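PDB 4JGL: hypothetical protein from Bacteroides eggerthii, which is of unknown function but folds as a streptavidin-like beta barrel with two extra alpha helices and carries bound calcium. Local coordinates for residues C81-F86 with K107-F112; Y45-P50 with Y146-L151; P27-N32 with T39-D44. All coordinates share one frame; numbering follows the deposited sequence. Where two conformers were deposited one is given.

Contact 1. Residues C81-F86 with K107-F112; sequences CTPGHF and KNTPSF
Cys81, on strand 78-92, pairs with Phe112 where the loop from Lys107 comes back onto the sheet. The two residues form an antiparallel hydrogen-bonded pair: Cys81 N donates a hydrogen bond to Phe112 O at 2.8 Å, and Phe112 N returns a longer bond of 3.2 Å to Cys81 O. Their side chains leave on the same face of the sheet, CB beside CB, and the Phe112 ring then leads away to meet Phe114.

Beyond this pair the strand register gives way to packing around Pro83. Its CB lies 3.9 Å from Thr109 CG2, a methyl group that stands anti to the backbone N and is thereby turned to the proline ring. Next along the ring, CG approaches Thr109 O at 3.5 Å. CD, the last carbon before the ring nitrogen, sits 3.2 Å from Ser111 OG. Proline has no N-H to offer the loop, and its ring carbons meet one methyl and two loop oxygens without a conventional hydrogen bond. A water joins Thr82 OG1 to Ser111 OG, donating to the serine.

The chemistry is therefore divided: paired backbone amides fix the loop's end to the strand, while van der Waals contact and one water hold the part before it.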
loop_
_atom_site.group_PDB
_atom_site.type_symbol
_atom_site.label_atom_id
_atom_site.label_comp_id
_atom_site.label_asym_id
_atom_site.label_seq_id
_atom_site.Cartn_x
_atom_site.Cartn_y
_atom_site.Cartn_z
ATOM N N CYS A 81 -1.785 0.640 11.098
ATOM C CA CYS A 81 -1.125 -0.359 10.255
ATOM C C CYS A 81 0.167 -0.854 10.899
ATOM O O CYS A 81 1.051 -0.062 11.226
ATOM C CB CYS A 81 -0.784 0.218 8.865
ATOM S SG CYS A 81 -2.153 0.841 7.960
ATOM N N THR A 82 0.259 -2.163 11.087
ATOM C CA THR A 82 1.410 -2.819 11.710
ATOM C C THR A 82 2.147 -3.685 10.680
ATOM O O THR A 82 1.527 -4.451 9.969
ATOM C CB THR A 82 0.951 -3.715 12.871
ATOM O OG1 THR A 82 0.232 -2.922 13.829
ATOM C CG2 THR A 82 2.134 -4.421 13.543
ATOM N N PRO A 83 3.471 -3.542 10.574
ATOM C CA PRO A 83 4.210 -4.314 9.593
ATOM C C PRO A 83 3.976 -5.806 9.696
ATOM O O PRO A 83 3.769 -6.335 10.800
ATOM C CB PRO A 83 5.668 -3.974 9.888
ATOM C CG PRO A 83 5.618 -2.639 10.532
ATOM C CD PRO A 83 4.334 -2.583 11.284
ATOM N N GLY A 84 4.000 -6.463 8.552
ATOM C CA GLY A 84 3.785 -7.892 8.466
ATOM C C GLY A 84 4.893 -8.557 7.679
ATOM O O GLY A 84 5.881 -9.015 8.243
ATOM N N HIS A 85 4.747 -8.562 6.354
ATOM C CA HIS A 85 5.691 -9.183 5.446
ATOM C C HIS A 85 5.967 -8.252 4.291
ATOM O O HIS A 85 5.220 -7.314 4.044
ATOM C CB HIS A 85 5.152 -10.529 4.942
ATOM C CG HIS A 85 5.209 -11.605 5.975
ATOM N ND1 HIS A 85 4.321 -11.659 7.026
ATOM C CD2 HIS A 85 6.075 -12.631 6.146
ATOM C CE1 HIS A 85 4.638 -12.686 7.801
ATOM N NE2 HIS A 85 5.689 -13.298 7.283
ATOM N N PHE A 86 7.034 -8.544 3.568
ATOM C CA PHE A 86 7.450 -7.828 2.371
ATOM C C PHE A 86 7.603 -8.817 1.238
ATOM O O PHE A 86 8.314 -9.815 1.367
ATOM C CB PHE A 86 8.773 -7.114 2.638
ATOM C CG PHE A 86 9.313 -6.391 1.437
ATOM C CD1 PHE A 86 8.757 -5.218 0.996
ATOM C CD2 PHE A 86 10.366 -6.938 0.730
ATOM C CE1 PHE A 86 9.257 -4.582 -0.153
ATOM C CE2 PHE A 86 10.887 -6.274 -0.373
ATOM C CZ PHE A 86 10.307 -5.123 -0.800
ATOM N N LYS A 107 11.002 -3.001 14.054
ATOM C CA LYS A 107 11.967 -1.947 14.302
ATOM C C LYS A 107 12.371 -1.227 13.011
ATOM O O LYS A 107 12.752 -0.065 13.040
ATOM C CB LYS A 107 13.208 -2.549 14.951
ATOM C CG LYS A 107 12.940 -3.191 16.334
ATOM C CD LYS A 107 14.151 -3.968 16.875
ATOM C CE LYS A 107 13.904 -4.459 18.332
ATOM N NZ LYS A 107 12.999 -5.644 18.355
ATOM N N ASN A 108 12.351 -1.929 11.891
ATOM C CA ASN A 108 12.995 -1.428 10.671
ATOM C C ASN A 108 12.054 -1.094 9.519
ATOM O O ASN A 108 12.495 -0.539 8.528
ATOM C CB ASN A 108 14.059 -2.416 10.223
ATOM C CG ASN A 108 15.189 -2.535 11.238
ATOM O OD1 ASN A 108 15.495 -1.576 11.915
ATOM N ND2 ASN A 108 15.780 -3.703 11.342
ATOM N N THR A 109 10.794 -1.481 9.625
ATOM C CA THR A 109 9.741 -1.073 8.693
ATOM C C THR A 109 8.798 -0.133 9.434
ATOM O O THR A 109 8.342 -0.485 10.517
ATOM C CB THR A 109 8.957 -2.283 8.176
ATOM O OG1 THR A 109 9.831 -3.069 7.358
ATOM C CG2 THR A 109 7.757 -1.862 7.315
ATOM N N PRO A 110 8.481 1.043 8.862
ATOM C CA PRO A 110 7.625 1.968 9.595
ATOM C C PRO A 110 6.191 1.466 9.740
ATOM O O PRO A 110 5.661 0.819 8.825
ATOM C CB PRO A 110 7.638 3.235 8.718
ATOM C CG PRO A 110 8.077 2.843 7.411
ATOM C CD PRO A 110 8.966 1.627 7.598
ATOM N N SER A 111 5.594 1.726 10.903
ATOM C CA SER A 111 4.166 1.610 11.092
ATOM C C SER A 111 3.508 2.876 10.565
ATOM O O SER A 111 4.169 3.905 10.362
ATOM C CB SER A 111 3.813 1.366 12.557
ATOM O OG SER A 111 4.367 0.147 13.020
ATOM N N PHE A 112 2.218 2.791 10.297
ATOM C CA PHE A 112 1.467 3.971 9.886
ATOM C C PHE A 112 0.181 4.082 10.685
ATOM O O PHE A 112 -0.488 3.073 10.930
ATOM C CB PHE A 112 1.065 3.890 8.394
ATOM C CG PHE A 112 2.206 4.084 7.430
ATOM C CD1 PHE A 112 2.710 5.356 7.227
ATOM C CD2 PHE A 112 2.742 3.031 6.710
ATOM C CE1 PHE A 112 3.742 5.567 6.333
ATOM C CE2 PHE A 112 3.785 3.236 5.842
ATOM C CZ PHE A 112 4.283 4.493 5.651
HETATM O O HOH W 1 1.822 -0.751 14.698
#

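Contact 2. Residues Y45-P50 with Y146-L151; sequences YGYLMP and YKFEDL
This is a helix-on-sheet contact, in which helix 142-153 packs against strand 44-49 through Lys147, Phe148 and Glu149. The axes of the two short segments pass 9.0 Å apart at 73°, and these three residues meet Tyr45, Gly46 and Tyr47.

Phe148 is the central piece. Tyr47 CB sits over the middle of its ring, 3.5 Å from the centroid, in a CH-pi contact, and Phe148 CB in turn lies over the Tyr47 face, offset toward the rim. The two rings are nearly parallel, at 21°, but slid apart so that they barely overlap. At the edge of the Phe148 ring, CZ reaches Tyr45 O. Phe148 CE2 meets the backbone of Gly46, 3.5 Å from its C.

Helices are the additions here to a streptavidin-like antiparallel barrel, and this one is joined to it by polar ends as well. Tyr47, with CG anti to the backbone N (chi1 -166°), donates from OH to the anti lone pair of Glu149 OE2 at 2.6 Å; the ring and carboxylate planes are about perpendicular. Glu149 OE1 has its own salt bridge to Arg145. An alanine in place of Tyr47 would probably leave Glu149 OE2 without this donor and open a gap over Phe148 CB, where the tyrosine ring now lies.

On the other flank the aliphatic chain of Lys147 crosses the Tyr45 face, CD 3.9 Å above its centre, while NZ is hydrogen-bonded to Tyr65 OH and to a water it shares with Tyr45 OH.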
loop_
_atom_site.group_PDB
_atom_site.type_symbol
_atom_site.label_atom_id
_atom_site.label_comp_id
_atom_site.label_asym_id
_atom_site.label_seq_id
_atom_site.Cartn_x
_atom_site.Cartn_y
_atom_site.Cartn_z
ATOM N N TYR A 45 1.583 2.981 -4.098
ATOM C CA TYR A 45 0.222 2.539 -4.287
ATOM C C TYR A 45 -0.233 1.816 -3.042
ATOM O O TYR A 45 0.522 1.003 -2.485
ATOM C CB TYR A 45 0.142 1.580 -5.488
ATOM C CG TYR A 45 0.751 2.155 -6.732
ATOM C CD1 TYR A 45 2.118 2.075 -6.980
ATOM C CD2 TYR A 45 -0.028 2.857 -7.612
ATOM C CE1 TYR A 45 2.675 2.625 -8.118
ATOM C CE2 TYR A 45 0.504 3.418 -8.770
ATOM C CZ TYR A 45 1.850 3.319 -9.002
ATOM O OH TYR A 45 2.405 3.865 -10.141
ATOM N N GLY A 46 -1.464 2.052 -2.633
ATOM C CA GLY A 46 -2.028 1.358 -1.517
ATOM C C GLY A 46 -3.269 0.561 -1.841
ATOM O O GLY A 46 -4.013 0.902 -2.752
ATOM N N TYR A 47 -3.538 -0.439 -1.010
ATOM C CA TYR A 47 -4.700 -1.301 -1.199
ATOM C C TYR A 47 -5.219 -1.731 0.151
ATOM O O TYR A 47 -4.518 -2.427 0.882
ATOM C CB TYR A 47 -4.310 -2.513 -2.046
ATOM C CG TYR A 47 -5.426 -3.333 -2.623
ATOM C CD1 TYR A 47 -6.255 -2.853 -3.612
ATOM C CD2 TYR A 47 -5.613 -4.633 -2.236
ATOM C CE1 TYR A 47 -7.238 -3.647 -4.181
ATOM C CE2 TYR A 47 -6.602 -5.415 -2.781
ATOM C CZ TYR A 47 -7.399 -4.934 -3.756
ATOM O OH TYR A 47 -8.375 -5.758 -4.288
ATOM N N LEU A 48 -6.415 -1.281 0.485
ATOM C CA LEU A 48 -7.041 -1.611 1.765
ATOM C C LEU A 48 -8.009 -2.770 1.558
ATOM O O LEU A 48 -8.844 -2.712 0.659
ATOM C CB LEU A 48 -7.771 -0.402 2.350
ATOM C CG LEU A 48 -8.264 -0.521 3.783
ATOM C CD1 LEU A 48 -7.106 -0.395 4.733
ATOM C CD2 LEU A 48 -9.312 0.546 4.065
HETATM N N MSE A 49 -7.871 -3.811 2.373
HETATM C CA MSE A 49 -8.661 -5.037 2.235
HETATM C C MSE A 49 -9.410 -5.334 3.515
HETATM O O MSE A 49 -8.929 -6.102 4.364
HETATM C CB MSE A 49 -7.751 -6.192 1.935
HETATM C CG MSE A 49 -6.953 -6.091 0.688
HETATM SE SE MSE A 49 -5.781 -7.552 0.336
HETATM C CE MSE A 49 -7.009 -8.793 -0.012
ATOM N N PRO A 50 -10.588 -4.722 3.687
ATOM C CA PRO A 50 -11.322 -4.936 4.927
ATOM C C PRO A 50 -11.700 -6.399 5.178
ATOM O O PRO A 50 -11.779 -6.786 6.342
ATOM C CB PRO A 50 -12.565 -4.078 4.744
ATOM C CG PRO A 50 -12.170 -3.026 3.741
ATOM C CD PRO A 50 -11.221 -3.697 2.842
ATOM N N TYR A 146 -6.945 -1.139 -9.864
ATOM C CA TYR A 146 -6.777 -2.009 -11.020
ATOM C C TYR A 146 -5.392 -2.639 -11.041
ATOM O O TYR A 146 -5.236 -3.812 -11.410
ATOM C CB TYR A 146 -6.999 -1.300 -12.343
ATOM C CG TYR A 146 -8.268 -0.534 -12.512
ATOM C CD1 TYR A 146 -9.447 -0.897 -11.871
ATOM C CD2 TYR A 146 -8.297 0.561 -13.343
ATOM C CE1 TYR A 146 -10.608 -0.134 -12.055
ATOM C CE2 TYR A 146 -9.418 1.295 -13.527
ATOM C CZ TYR A 146 -10.577 0.950 -12.896
ATOM O OH TYR A 146 -11.707 1.733 -13.101
ATOM N N LYS A 147 -4.379 -1.869 -10.661
ATOM C CA LYS A 147 -2.995 -2.340 -10.678
ATOM C C LYS A 147 -2.812 -3.503 -9.716
ATOM O O LYS A 147 -2.239 -4.532 -10.063
ATOM C CB LYS A 147 -2.048 -1.189 -10.359
ATOM C CG LYS A 147 -0.584 -1.506 -10.512
ATOM C CD LYS A 147 0.246 -0.273 -10.143
ATOM C CE LYS A 147 1.711 -0.407 -10.486
ATOM N NZ LYS A 147 1.992 -0.439 -11.942
ATOM N N PHE A 148 -3.291 -3.363 -8.493
ATOM C CA PHE A 148 -3.203 -4.454 -7.544
ATOM C C PHE A 148 -3.996 -5.684 -8.008
ATOM O O PHE A 148 -3.528 -6.821 -7.885
ATOM C CB PHE A 148 -3.724 -4.052 -6.153
ATOM C CG PHE A 148 -2.705 -3.346 -5.292
ATOM C CD1 PHE A 148 -1.797 -4.070 -4.561
ATOM C CD2 PHE A 148 -2.687 -1.976 -5.185
ATOM C CE1 PHE A 148 -0.882 -3.430 -3.742
ATOM C CE2 PHE A 148 -1.748 -1.331 -4.376
ATOM C CZ PHE A 148 -0.875 -2.062 -3.641
ATOM N N GLU A 149 -5.207 -5.453 -8.498
ATOM C CA GLU A 149 -6.074 -6.577 -8.829
ATOM C C GLU A 149 -5.547 -7.341 -10.042
ATOM O O GLU A 149 -5.649 -8.571 -10.105
ATOM C CB GLU A 149 -7.519 -6.111 -8.941
ATOM C CG GLU A 149 -8.001 -5.703 -7.545
ATOM C CD GLU A 149 -9.361 -5.078 -7.436
ATOM O OE1 GLU A 149 -9.966 -4.709 -8.471
ATOM O OE2 GLU A 149 -9.823 -4.906 -6.269
ATOM N N ASP A 150 -4.952 -6.638 -10.987
ATOM C CA ASP A 150 -4.295 -7.300 -12.116
ATOM C C ASP A 150 -3.113 -8.144 -11.650
ATOM O O ASP A 150 -2.914 -9.270 -12.116
ATOM C CB ASP A 150 -3.821 -6.267 -13.134
ATOM C CG ASP A 150 -3.084 -6.870 -14.273
ATOM O OD1 ASP A 150 -3.765 -7.436 -15.144
ATOM O OD2 ASP A 150 -1.835 -6.773 -14.302
ATOM N N LEU A 151 -2.310 -7.602 -10.738
ATOM C CA LEU A 151 -1.180 -8.317 -10.202
ATOM C C LEU A 151 -1.637 -9.591 -9.459
ATOM O O LEU A 151 -1.076 -10.670 -9.663
ATOM C CB LEU A 151 -0.365 -7.345 -9.350
ATOM C CG LEU A 151 0.911 -7.844 -8.727
ATOM C CD1 LEU A 151 1.948 -8.136 -9.793
ATOM C CD2 LEU A 151 1.409 -6.813 -7.684
HETATM O O HOH W 2 4.194 1.593 -11.456
#

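Contact 3. Residues P27-N32 with T39-D44; sequences PAISAN and TTMTPD
The loop that leads from strand 22-29 into strand 44-49 folds back here over the end of the first of these neighbouring strands, and Met41, a selenomethionine, makes most of the contact. Its CB packs 3.8 Å from CB of Pro27. CG then passes Ala28 O at 3.9 Å, and in the conformer described, one of two, bends at chi2 (75°) and chi3 (59°) curl the rest of the chain round to bring CE 3.6 Å from Ile29 CD1, a contact that is therefore less certain. A long, flexible, unbranched residue suits this place, since it can follow the strand, meeting Pro27 with CB, Ala28 O with CG and Ile29 with CE; proline and isoleucine offer it apolar surfaces.

Pro43 adds its CB near Pro27 N, 4.1 Å away, at the point where the two backbones come closest. No direct hydrogen bond joins the segments. Instead a water accepts from Ala28 N at 2.9 Å and donates to Thr42 O at 2.6 Å, bridging the two backbones.

Regular pairing resumes just beyond, where Asp44 bonds to Met26 through the backbone. The arrangement is that of a long connection between adjacent antiparallel strands, as in the up-and-down topology of streptavidin-like barrels.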
loop_
_atom_site.group_PDB
_atom_site.type_symbol
_atom_site.label_atom_id
_atom_site.label_comp_id
_atom_site.label_asym_id
_atom_site.label_seq_id
_atom_site.Cartn_x
_atom_site.Cartn_y
_atom_site.Cartn_z
ATOM N N PRO A 27 1.207 9.625 -2.740
ATOM C CA PRO A 27 2.296 10.597 -2.843
ATOM C C PRO A 27 2.831 10.894 -1.435
ATOM O O PRO A 27 2.109 10.758 -0.442
ATOM C CB PRO A 27 1.602 11.821 -3.438
ATOM C CG PRO A 27 0.209 11.720 -2.948
ATOM C CD PRO A 27 -0.109 10.231 -2.933
ATOM N N ALA A 28 4.086 11.318 -1.371
ATOM C CA ALA A 28 4.740 11.731 -0.149
ATOM C C ALA A 28 5.085 13.209 -0.266
ATOM O O ALA A 28 5.734 13.612 -1.207
ATOM C CB ALA A 28 6.002 10.906 0.130
ATOM N N ILE A 29 4.653 13.996 0.717
ATOM C CA ILE A 29 4.748 15.471 0.681
ATOM C C ILE A 29 5.259 15.973 2.025
ATOM O O ILE A 29 4.917 15.419 3.065
ATOM C CB ILE A 29 3.356 16.058 0.389
ATOM C CG1 ILE A 29 2.832 15.490 -0.918
ATOM C CG2 ILE A 29 3.363 17.588 0.351
ATOM C CD1 ILE A 29 1.390 15.820 -1.227
ATOM N N SER A 30 6.092 17.024 2.018
ATOM C CA SER A 30 6.674 17.506 3.268
ATOM C C SER A 30 5.623 18.026 4.253
ATOM O O SER A 30 5.805 17.915 5.460
ATOM C CB SER A 30 7.729 18.587 3.010
ATOM O OG SER A 30 8.804 18.020 2.312
ATOM N N ALA A 31 4.550 18.622 3.737
ATOM C CA ALA A 31 3.470 19.147 4.571
ATOM C C ALA A 31 2.393 18.087 4.774
ATOM O O ALA A 31 2.086 17.335 3.863
ATOM C CB ALA A 31 2.849 20.362 3.920
ATOM N N ASN A 32 1.762 18.096 5.942
ATOM C CA ASN A 32 0.666 17.177 6.261
ATOM C C ASN A 32 -0.717 17.763 6.028
ATOM O O ASN A 32 -1.705 17.107 6.324
ATOM C CB ASN A 32 0.765 16.628 7.681
ATOM C CG ASN A 32 0.542 17.655 8.737
ATOM O OD1 ASN A 32 0.244 18.813 8.445
ATOM N ND2 ASN A 32 0.636 17.229 10.006
ATOM N N THR A 39 -0.928 14.881 -8.171
ATOM C CA THR A 39 -0.290 14.071 -9.234
ATOM C C THR A 39 1.070 14.615 -9.685
ATOM O O THR A 39 1.701 14.070 -10.612
ATOM C CB THR A 39 -1.196 13.954 -10.479
ATOM O OG1 THR A 39 -1.395 15.248 -11.048
ATOM C CG2 THR A 39 -2.551 13.343 -10.129
ATOM N N THR A 40 1.536 15.683 -9.045
ATOM C CA THR A 40 2.818 16.292 -9.396
ATOM C C THR A 40 3.956 15.574 -8.663
ATOM O O THR A 40 5.129 15.946 -8.806
ATOM C CB THR A 40 2.834 17.791 -9.016
ATOM O OG1 THR A 40 2.462 17.930 -7.645
ATOM C CG2 THR A 40 1.836 18.567 -9.850
HETATM N N MSE A 41 3.591 14.553 -7.871
HETATM C CA MSE A 41 4.495 13.765 -7.031
HETATM C C MSE A 41 4.427 12.302 -7.447
HETATM O O MSE A 41 3.340 11.815 -7.785
HETATM C CB MSE A 41 4.046 13.868 -5.559
HETATM C CG MSE A 41 4.733 14.964 -4.724
HETATM SE SE MSE A 41 4.130 16.803 -5.068
HETATM C CE MSE A 41 2.225 16.614 -4.632
ATOM N N THR A 42 5.544 11.598 -7.359
ATOM C CA THR A 42 5.581 10.192 -7.738
ATOM C C THR A 42 4.980 9.313 -6.647
ATOM O O THR A 42 5.452 9.295 -5.512
ATOM C CB THR A 42 6.993 9.675 -8.005
ATOM O OG1 THR A 42 7.666 10.517 -8.951
ATOM C CG2 THR A 42 6.922 8.272 -8.586
ATOM N N PRO A 43 3.972 8.530 -7.010
ATOM C CA PRO A 43 3.282 7.856 -5.952
ATOM C C PRO A 43 3.687 6.384 -5.752
ATOM O O PRO A 43 4.108 5.690 -6.655
ATOM C CB PRO A 43 1.845 7.903 -6.432
ATOM C CG PRO A 43 1.961 7.773 -7.933
ATOM C CD PRO A 43 3.253 8.448 -8.299
ATOM N N ASP A 44 3.586 5.959 -4.517
ATOM C CA ASP A 44 3.426 4.552 -4.219
ATOM C C ASP A 44 1.940 4.228 -4.346
ATOM O O ASP A 44 1.133 5.105 -4.659
ATOM C CB ASP A 44 3.951 4.278 -2.818
ATOM C CG ASP A 44 5.442 3.964 -2.806
ATOM O OD1 ASP A 44 6.114 4.152 -3.855
ATOM O OD2 ASP A 44 5.929 3.530 -1.746
HETATM O O HOH W 3 5.738 11.131 -3.755
#

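How the contacts relate
From the N terminus, strand 22-29 leads into contact 3, where residues 27-32 and 39-44 close the loop between strands 22-29 and 44-49. The next residue, Tyr45, already belongs to contact 2, so these two contacts adjoin in sequence although their centres lie about 19 Å apart. Contact 2 closes a much larger loop, nearly a hundred residues long, whose far end is helix 142-153. Contact 1 is nested within that loop, joining strand 78-92 to the run into strand 112-116, on the opposite side of the chain's centre from contact 2. All three reach one curled antiparallel sheet: contacts 1 and 3 secure connecting loops, contact 2 an added helix.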